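Local coordinates for protein homoserine dehydrogenase (Staphylococcus aureus M1064, PDB 4PG7) that catalyses the NAD(P)-dependent interconversion of L-aspartate semialdehyde and L-homoserine, a step of the aspartate pathway toward threonine and methionine, at residues F234-I248 with G272-P285. Sequence-based numbering, arbitrary orientation.
Sequences FNQVIKLNDVKRRGI and GIYENGKVNASVEP. With LYS (lysine), chain K.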
ATOM      1  N   PHE A 234      16.629   1.046  -1.670  1.00 44.46           N
ATOM      2  CA  PHE A 234      17.788   1.868  -1.944  1.00 45.42           C
ATOM      3  C   PHE A 234      18.803   1.204  -2.859  1.00 49.13           C
ATOM      4  O   PHE A 234      19.794   1.842  -3.205  1.00 48.36           O
ATOM      5  CB  PHE A 234      18.514   2.203  -0.647  1.00 44.72           C
ATOM      6  CG  PHE A 234      17.642   2.793   0.413  1.00 43.22           C
ATOM      7  CD1 PHE A 234      16.802   3.857   0.127  1.00 43.17           C
ATOM      8  CD2 PHE A 234      17.711   2.326   1.720  1.00 40.72           C
ATOM      9  CE1 PHE A 234      16.011   4.408   1.114  1.00 42.06           C
ATOM     10  CE2 PHE A 234      16.931   2.890   2.712  1.00 40.12           C
ATOM     11  CZ  PHE A 234      16.084   3.933   2.411  1.00 39.61           C
ATOM     12  N   ASN A 235      18.580  -0.066  -3.222  1.00 50.16           N
ATOM     13  CA  ASN A 235      19.552  -0.841  -3.986  0.50 51.84           C
ATOM     14  C   ASN A 235      20.929  -0.870  -3.320  1.00 51.93           C
ATOM     15  O   ASN A 235      21.955  -0.874  -3.985  1.00 54.43           O
ATOM     16  CB  ASN A 235      19.647  -0.316  -5.417  0.50 52.43           C
ATOM     17  CG  ASN A 235      18.287  -0.177  -6.079  0.50 52.21           C
ATOM     18  OD1 ASN A 235      17.431  -1.051  -5.952  0.50 50.54           O
ATOM     19  ND2 ASN A 235      18.083   0.926  -6.790  0.50 52.65           N
ATOM     20  N   GLN A 236      20.935  -0.898  -1.993  1.00 51.48           N
ATOM     21  CA  GLN A 236      22.164  -0.972  -1.220  1.00 51.94           C
ATOM     22  C   GLN A 236      22.101  -2.202  -0.357  1.00 47.90           C
ATOM     23  O   GLN A 236      21.066  -2.512   0.209  1.00 47.18           O
ATOM     24  CB  GLN A 236      22.306   0.239  -0.304  1.00 54.09           C
ATOM     25  CG  GLN A 236      22.494   1.558  -1.032  1.00 58.29           C
ATOM     26  CD  GLN A 236      23.856   1.688  -1.679  1.00 61.35           C
ATOM     27  OE1 GLN A 236      23.961   2.024  -2.854  1.00 68.88           O
ATOM     28  NE2 GLN A 236      24.907   1.421  -0.919  1.00 62.50           N
ATOM     29  N   VAL A 237      23.235  -2.865  -0.222  1.00 46.70           N
ATOM     30  CA  VAL A 237      23.356  -4.028   0.614  1.00 44.34           C
ATOM     31  C   VAL A 237      23.898  -3.600   1.960  1.00 43.72           C
ATOM     32  O   VAL A 237      24.984  -3.058   2.029  1.00 45.54           O
ATOM     33  CB  VAL A 237      24.336  -5.040  -0.013  1.00 44.60           C
ATOM     34  CG1 VAL A 237      24.672  -6.147   0.969  1.00 44.42           C
ATOM     35  CG2 VAL A 237      23.765  -5.607  -1.306  1.00 44.45           C
ATOM     36  N   ILE A 238      23.155  -3.861   3.029  1.00 42.70           N
ATOM     37  CA  ILE A 238      23.698  -3.716   4.379  1.00 42.33           C
ATOM     38  C   ILE A 238      23.704  -5.070   5.048  1.00 41.87           C
ATOM     39  O   ILE A 238      22.973  -5.955   4.643  1.00 42.42           O
ATOM     40  CB  ILE A 238      22.899  -2.701   5.229  1.00 42.19           C
ATOM     41  CG1 ILE A 238      21.486  -3.204   5.551  1.00 41.89           C
ATOM     42  CG2 ILE A 238      22.839  -1.363   4.513  1.00 42.33           C
ATOM     43  CD1 ILE A 238      20.715  -2.280   6.475  1.00 41.50           C
ATOM     44  N   LYS A 239      24.511  -5.220   6.091  1.00 43.97           N
ATOM     45  CA  LYS A 239      24.554  -6.462   6.853  1.00 43.84           C
ATOM     46  C   LYS A 239      23.572  -6.403   8.017  1.00 43.60           C
ATOM     47  O   LYS A 239      23.270  -5.314   8.532  1.00 39.88           O
ATOM     48  CB  LYS A 239      25.969  -6.673   7.396  1.00 48.90           C
ATOM     49  CG  LYS A 239      27.053  -6.808   6.323  1.00 50.51           C
ATOM     50  CD  LYS A 239      28.451  -6.798   6.948  1.00 53.02           C
ATOM     51  N   LEU A 240      23.093  -7.567   8.461  1.00 41.03           N
ATOM     52  CA  LEU A 240      22.217  -7.621   9.609  1.00 41.82           C
ATOM     53  C   LEU A 240      22.829  -6.893  10.806  1.00 42.67           C
ATOM     54  O   LEU A 240      22.122  -6.203  11.535  1.00 42.17           O
ATOM     55  CB  LEU A 240      21.867  -9.061   9.985  1.00 43.24           C
ATOM     56  CG  LEU A 240      20.920  -9.285  11.178  1.00 42.17           C
ATOM     57  CD1 LEU A 240      19.601  -8.539  10.997  1.00 42.09           C
ATOM     58  CD2 LEU A 240      20.664 -10.784  11.368  1.00 41.96           C
ATOM     59  N   ASN A 241      24.127  -7.045  11.022  1.00 43.70           N
ATOM     60  CA  ASN A 241      24.734  -6.439  12.195  1.00 46.38           C
ATOM     61  C   ASN A 241      24.974  -4.930  12.054  1.00 43.52           C
ATOM     62  O   ASN A 241      25.338  -4.299  13.013  1.00 42.51           O
ATOM     63  CB  ASN A 241      26.005  -7.193  12.629  1.00 51.19           C
ATOM     64  CG  ASN A 241      27.102  -7.136  11.596  1.00 57.14           C
ATOM     65  OD1 ASN A 241      27.001  -6.407  10.611  1.00 61.37           O
ATOM     66  ND2 ASN A 241      28.164  -7.909  11.812  1.00 63.10           N
ATOM     67  N   ASP A 242      24.758  -4.365  10.866  1.00 42.78           N
ATOM     68  CA  ASP A 242      24.726  -2.925  10.695  1.00 41.39           C
ATOM     69  C   ASP A 242      23.398  -2.323  11.197  1.00 38.74           C
ATOM     70  O   ASP A 242      23.307  -1.124  11.344  1.00 36.76           O
ATOM     71  CB  ASP A 242      24.898  -2.532   9.216  1.00 46.12           C
ATOM     72  CG  ASP A 242      26.260  -2.934   8.633  1.00 50.07           C
ATOM     73  OD1 ASP A 242      27.264  -2.976   9.387  1.00 51.60           O
ATOM     74  OD2 ASP A 242      26.313  -3.183   7.398  1.00 53.55           O
ATOM     75  N   VAL A 243      22.371  -3.130  11.436  1.00 35.55           N
ATOM     76  CA  VAL A 243      21.093  -2.600  11.911  1.00 34.20           C
ATOM     77  C   VAL A 243      21.148  -2.429  13.423  1.00 34.25           C
ATOM     78  O   VAL A 243      21.169  -3.397  14.153  1.00 35.04           O
ATOM     79  CB  VAL A 243      19.903  -3.506  11.550  1.00 34.15           C
ATOM     80  CG1 VAL A 243      18.585  -2.891  12.032  1.00 32.82           C
ATOM     81  CG2 VAL A 243      19.847  -3.739  10.050  1.00 34.70           C
ATOM     82  N   LYS A 244      21.155  -1.192  13.891  1.00 33.51           N
ATOM     83  CA  LYS A 244      21.116  -0.936  15.324  1.00 35.97           C
ATOM     84  C   LYS A 244      19.775  -1.411  15.837  1.00 35.00           C
ATOM     85  O   LYS A 244      18.743  -0.939  15.373  1.00 33.37           O
ATOM     86  CB  LYS A 244      21.316   0.560  15.608  1.00 39.30           C
ATOM     87  CG  LYS A 244      22.702   1.066  15.208  1.00 43.31           C
ATOM     88  CD  LYS A 244      22.850   2.559  15.476  1.00 49.98           C
ATOM     89  CE  LYS A 244      24.287   3.037  15.291  1.00 54.37           C
ATOM     90  NZ  LYS A 244      24.771   2.854  13.891  1.00 57.06           N
ATOM     91  N   ARG A 245      19.791  -2.328  16.802  1.00 33.15           N
ATOM     92  CA  ARG A 245      18.578  -3.038  17.186  1.00 34.97           C
ATOM     93  C   ARG A 245      18.322  -3.046  18.685  1.00 33.22           C
ATOM     94  O   ARG A 245      19.231  -3.264  19.470  1.00 32.93           O
ATOM     95  CB  ARG A 245      18.691  -4.469  16.708  1.00 35.20           C
ATOM     96  CG  ARG A 245      17.511  -5.349  17.058  1.00 36.46           C
ATOM     97  CD  ARG A 245      17.726  -6.752  16.529  1.00 37.20           C
ATOM     98  NE  ARG A 245      19.003  -7.300  16.975  1.00 39.54           N
ATOM     99  CZ  ARG A 245      19.257  -7.782  18.187  1.00 41.05           C
ATOM    100  NH1 ARG A 245      18.335  -7.805  19.132  1.00 42.51           N
ATOM    101  NH2 ARG A 245      20.462  -8.249  18.458  1.00 45.11           N
ATOM    102  N   ARG A 246      17.076  -2.771  19.056  1.00 31.32           N
ATOM    103  CA  ARG A 246      16.583  -2.948  20.413  1.00 29.31           C
ATOM    104  C   ARG A 246      15.149  -3.460  20.310  1.00 27.75           C
ATOM    105  O   ARG A 246      14.360  -2.962  19.501  1.00 27.18           O
ATOM    106  CB  ARG A 246      16.620  -1.621  21.187  1.00 29.45           C
ATOM    107  CG  ARG A 246      15.833  -1.640  22.501  1.00 29.90           C
ATOM    108  CD  ARG A 246      15.666  -0.249  23.102  1.00 30.10           C
ATOM    109  NE  ARG A 246      16.906   0.262  23.661  1.00 31.41           N
ATOM    110  CZ  ARG A 246      17.177   1.544  23.918  1.00 31.96           C
ATOM    111  NH1 ARG A 246      16.313   2.520  23.647  1.00 29.96           N
ATOM    112  NH2 ARG A 246      18.361   1.854  24.430  1.00 34.57           N
ATOM    113  N   GLY A 247      14.801  -4.431  21.141  1.00 27.46           N
ATOM    114  CA  GLY A 247      13.483  -5.041  21.125  1.00 28.04           C
ATOM    115  C   GLY A 247      12.518  -4.304  22.015  1.00 28.02           C
ATOM    116  O   GLY A 247      12.805  -3.190  22.433  1.00 27.18           O
ATOM    117  N   ILE A 248      11.399  -4.961  22.326  1.00 29.58           N
ATOM    118  CA  ILE A 248      10.330  -4.361  23.117  1.00 29.57           C
ATOM    119  C   ILE A 248      10.267  -4.848  24.555  1.00 29.29           C
ATOM    120  O   ILE A 248       9.423  -4.384  25.317  1.00 28.75           O
ATOM    121  CB  ILE A 248       8.926  -4.574  22.473  1.00 29.48           C
ATOM    122  CG1 ILE A 248       8.571  -6.052  22.341  1.00 28.72           C
ATOM    123  CG2 ILE A 248       8.846  -3.892  21.113  1.00 28.61           C
ATOM    124  CD1 ILE A 248       7.078  -6.281  22.244  1.00 28.89           C
ATOM    125  N   GLY A 272      14.904   2.786   7.735  1.00 29.67           N
ATOM    126  CA  GLY A 272      16.083   2.973   6.910  1.00 32.15           C
ATOM    127  C   GLY A 272      16.093   4.369   6.330  1.00 33.89           C
ATOM    128  O   GLY A 272      15.118   4.786   5.691  1.00 34.13           O
ATOM    129  N   ILE A 273      17.191   5.088   6.564  1.00 35.96           N
ATOM    130  CA  ILE A 273      17.393   6.447   6.047  1.00 38.40           C
ATOM    131  C   ILE A 273      18.616   6.442   5.124  1.00 41.85           C
ATOM    132  O   ILE A 273      19.695   6.028   5.529  1.00 38.76           O
ATOM    133  CB  ILE A 273      17.619   7.445   7.201  1.00 39.83           C
ATOM    134  CG1 ILE A 273      16.437   7.417   8.180  1.00 39.44           C
ATOM    135  CG2 ILE A 273      17.819   8.851   6.647  1.00 41.81           C
ATOM    136  CD1 ILE A 273      16.669   8.170   9.476  1.00 42.19           C
ATOM    137  N   TYR A 274      18.427   6.878   3.883  1.00 46.04           N
ATOM    138  CA  TYR A 274      19.477   6.862   2.877  1.00 52.27           C
ATOM    139  C   TYR A 274      19.917   8.297   2.652  1.00 56.15           C
ATOM    140  O   TYR A 274      19.214   9.052   1.998  1.00 54.60           O
ATOM    141  CB  TYR A 274      18.949   6.254   1.579  1.00 56.05           C
ATOM    142  CG  TYR A 274      19.958   6.045   0.461  1.00 61.88           C
ATOM    143  CD1 TYR A 274      21.290   5.729   0.727  1.00 64.45           C
ATOM    144  CD2 TYR A 274      19.556   6.096  -0.872  1.00 64.26           C
ATOM    145  CE1 TYR A 274      22.191   5.507  -0.302  1.00 65.79           C
ATOM    146  CE2 TYR A 274      20.448   5.869  -1.904  1.00 67.57           C
ATOM    147  CZ  TYR A 274      21.768   5.580  -1.613  1.00 67.85           C
ATOM    148  OH  TYR A 274      22.659   5.362  -2.639  1.00 72.73           O
ATOM    149  N   GLU A 275      21.063   8.656   3.228  1.00 60.29           N
ATOM    150  CA  GLU A 275      21.619  10.019   3.164  1.00 64.68           C
ATOM    151  C   GLU A 275      23.081   9.956   2.719  1.00 65.70           C
ATOM    152  O   GLU A 275      23.867   9.187   3.276  1.00 64.14           O
ATOM    153  CB  GLU A 275      21.536  10.721   4.532  1.00 63.54           C
ATOM    154  CG  GLU A 275      20.148  11.212   4.919  1.00 65.23           C
ATOM    155  N   ASN A 276      23.426  10.753   1.706  1.00 72.13           N
ATOM    156  CA  ASN A 276      24.817  10.926   1.240  1.00 71.28           C
ATOM    157  C   ASN A 276      25.539   9.621   0.898  1.00 68.79           C
ATOM    158  O   ASN A 276      26.632   9.347   1.395  1.00 64.92           O
ATOM    159  CB  ASN A 276      25.613  11.726   2.275  1.00 71.93           C
ATOM    160  CG  ASN A 276      25.065  13.129   2.467  1.00 72.10           C
ATOM    161  OD1 ASN A 276      24.646  13.786   1.509  1.00 68.99           O
ATOM    162  ND2 ASN A 276      25.067  13.595   3.708  1.00 72.54           N
ATOM    163  N   GLY A 277      24.903   8.805   0.069  1.00 67.66           N
ATOM    164  CA  GLY A 277      25.462   7.505  -0.309  1.00 67.73           C
ATOM    165  C   GLY A 277      25.389   6.385   0.731  1.00 63.64           C
ATOM    166  O   GLY A 277      25.754   5.251   0.415  1.00 66.87           O
ATOM    167  N   LYS A 278      24.908   6.671   1.946  1.00 57.63           N
ATOM    168  CA  LYS A 278      24.911   5.676   3.045  1.00 55.53           C
ATOM    169  C   LYS A 278      23.526   5.426   3.670  1.00 51.37           C
ATOM    170  O   LYS A 278      22.722   6.343   3.813  1.00 49.51           O
ATOM    171  CB  LYS A 278      25.877   6.111   4.140  1.00 56.38           C
ATOM    172  N   VAL A 279      23.267   4.178   4.053  1.00 49.42           N
ATOM    173  CA  VAL A 279      22.030   3.800   4.734  1.00 44.54           C
ATOM    174  C   VAL A 279      22.260   3.735   6.242  1.00 41.24           C
ATOM    175  O   VAL A 279      23.148   3.032   6.696  1.00 40.09           O
ATOM    176  CB  VAL A 279      21.534   2.413   4.253  1.00 45.79           C
ATOM    177  CG1 VAL A 279      20.259   1.986   4.994  1.00 43.50           C
ATOM    178  CG2 VAL A 279      21.310   2.409   2.743  1.00 46.35           C
ATOM    179  N   ASN A 280      21.464   4.462   7.013  1.00 38.04           N
ATOM    180  CA  ASN A 280      21.400   4.264   8.456  1.00 39.13           C
ATOM    181  C   ASN A 280      20.150   3.457   8.785  1.00 34.67           C
ATOM    182  O   ASN A 280      19.037   3.907   8.530  1.00 31.83           O
ATOM    183  CB  ASN A 280      21.338   5.602   9.191  1.00 42.56           C
ATOM    184  CG  ASN A 280      22.603   6.402   9.033  1.00 47.71           C
ATOM    185  OD1 ASN A 280      22.549   7.597   8.774  1.00 55.12           O
ATOM    186  ND2 ASN A 280      23.758   5.746   9.179  1.00 48.69           N
ATOM    187  N   ALA A 281      20.343   2.272   9.342  1.00 33.46           N
ATOM    188  CA  ALA A 281      19.242   1.326   9.546  1.00 31.37           C
ATOM    189  C   ALA A 281      19.106   0.973  11.013  1.00 30.46           C
ATOM    190  O   ALA A 281      20.100   0.796  11.694  1.00 28.21           O
ATOM    191  CB  ALA A 281      19.481   0.072   8.736  1.00 31.35           C
ATOM    192  N   SER A 282      17.862   0.860  11.490  1.00 29.36           N
ATOM    193  CA  SER A 282      17.592   0.561  12.889  1.00 28.94           C
ATOM    194  C   SER A 282      16.244  -0.096  13.112  1.00 28.75           C
ATOM    195  O   SER A 282      15.331   0.009  12.293  1.00 26.99           O
ATOM    196  CB  SER A 282      17.639   1.841  13.728  1.00 29.82           C
ATOM    197  OG  SER A 282      16.765   2.827  13.195  1.00 31.10           O
ATOM    198  N   VAL A 283      16.142  -0.759  14.252  1.00 28.12           N
ATOM    199  CA  VAL A 283      14.902  -1.296  14.752  1.00 28.56           C
ATOM    200  C   VAL A 283      14.880  -0.938  16.223  1.00 28.12           C
ATOM    201  O   VAL A 283      15.791  -1.323  16.950  1.00 29.55           O
ATOM    202  CB  VAL A 283      14.877  -2.823  14.632  1.00 31.01           C
ATOM    203  CG1 VAL A 283      13.651  -3.394  15.323  1.00 32.53           C
ATOM    204  CG2 VAL A 283      14.873  -3.238  13.180  1.00 32.83           C
ATOM    205  N   GLU A 284      13.856  -0.227  16.677  1.00 26.53           N
ATOM    206  CA  GLU A 284      13.727   0.040  18.103  1.00 26.78           C
ATOM    207  C   GLU A 284      12.379   0.623  18.484  1.00 24.32           C
ATOM    208  O   GLU A 284      11.652   1.155  17.635  1.00 23.00           O
ATOM    209  CB  GLU A 284      14.847   0.968  18.591  1.00 28.29           C
ATOM    210  CG  GLU A 284      14.813   2.329  17.973  1.00 29.18           C
ATOM    211  CD  GLU A 284      16.061   3.139  18.306  1.00 32.56           C
ATOM    212  OE1 GLU A 284      16.435   3.252  19.499  1.00 32.53           O
ATOM    213  OE2 GLU A 284      16.638   3.679  17.359  1.00 33.30           O
ATOM    214  N   PRO A 285      12.038   0.532  19.777  1.00 24.12           N
ATOM    215  CA  PRO A 285      10.839   1.204  20.289  1.00 23.61           C
ATOM    216  C   PRO A 285      10.906   2.703  20.039  1.00 24.08           C
ATOM    217  O   PRO A 285      11.933   3.329  20.298  1.00 25.65           O
ATOM    218  CB  PRO A 285      10.875   0.897  21.791  1.00 24.26           C
ATOM    219  CG  PRO A 285      11.720  -0.312  21.922  1.00 24.18           C
ATOM    220  CD  PRO A 285      12.729  -0.247  20.820  1.00 23.92           C
TER
HETATM  221  N   LYS K 509      12.147  -1.103  32.981  1.00 56.65           N
HETATM  222  CA  LYS K 509      13.451  -1.140  32.236  1.00 59.62           C
HETATM  223  C   LYS K 509      14.413  -0.044  32.682  1.00 60.06           C
HETATM  224  O   LYS K 509      15.270   0.406  31.897  1.00 53.74           O
HETATM  225  CB  LYS K 509      13.206  -1.023  30.731  1.00 54.84           C
HETATM  226  CG  LYS K 509      14.403  -1.399  29.881  1.00 58.66           C
HETATM  227  CD  LYS K 509      14.742  -0.337  28.849  1.00 55.09           C
HETATM  228  CE  LYS K 509      16.024  -0.711  28.139  1.00 54.44           C
HETATM  229  NZ  LYS K 509      16.441   0.283  27.114  1.00 55.14           N
HETATM  230  OXT LYS K 509      14.359   0.392  33.842  1.00 63.48           O
HETATM  231  O   HOH W   1      24.846   2.319   1.427  1.00 57.96           O
HETATM  232  O   HOH W   2      22.893   1.169   9.811  1.00 35.26           O
HETATM  233  O   HOH W   3      21.900   3.058  12.543  1.00 57.84           O
HETATM  234  O   HOH W   4      14.597   2.677  21.398  1.00 31.32           O
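Arg246 crosses Pro285 of strand 278-289 at about a right angle and touches Glu284 and Pro285 along its length. Its CB lies 4.1 Å from Glu284 CB, CG packs on the Pro285 ring, and CD touches Pro285 CD at 3.7 Å. A bend at chi3 (-72°) then turns the guanidinium off the proline. One face of that group meets the bound lysine, whose NZ sits 3.5 Å from Arg246 NE, while NH1 donates to Val440 O and to a water that donates in turn to Glu284 OE1 and Pro285 O. Glu284 OE1 lies 4.2 Å from Arg246 NH1, well out of the guanidinium plane; the water makes the link, and any attraction of charges is probably secondary.

Parallel pairing fixes the backbone: Lys244 N to Ala281 O, Val283 N to Lys244 O (2.8 Å, N-H...O 163°) and Arg246 N to Val283 O. At the other end, Tyr274 CB lies over one face of the Phe234 ring, 3.6 Å from its centroid and 15° off the normal, a CH-pi contact, with Gly272 O at the ring edge. Between the ring contact and the paired strands, Ala281 CB meets Ile238 CD1 tightly at 3.5 Å.

Strand 244-245 thus extends the mixed sheet beside strand 278-289. Helix 220-234 covers Val243, Ala281 and Val283, whereas strand 436-444 touches Arg246, Glu284 and Pro285, and Arg246 is one of the residues of the lysine pocket.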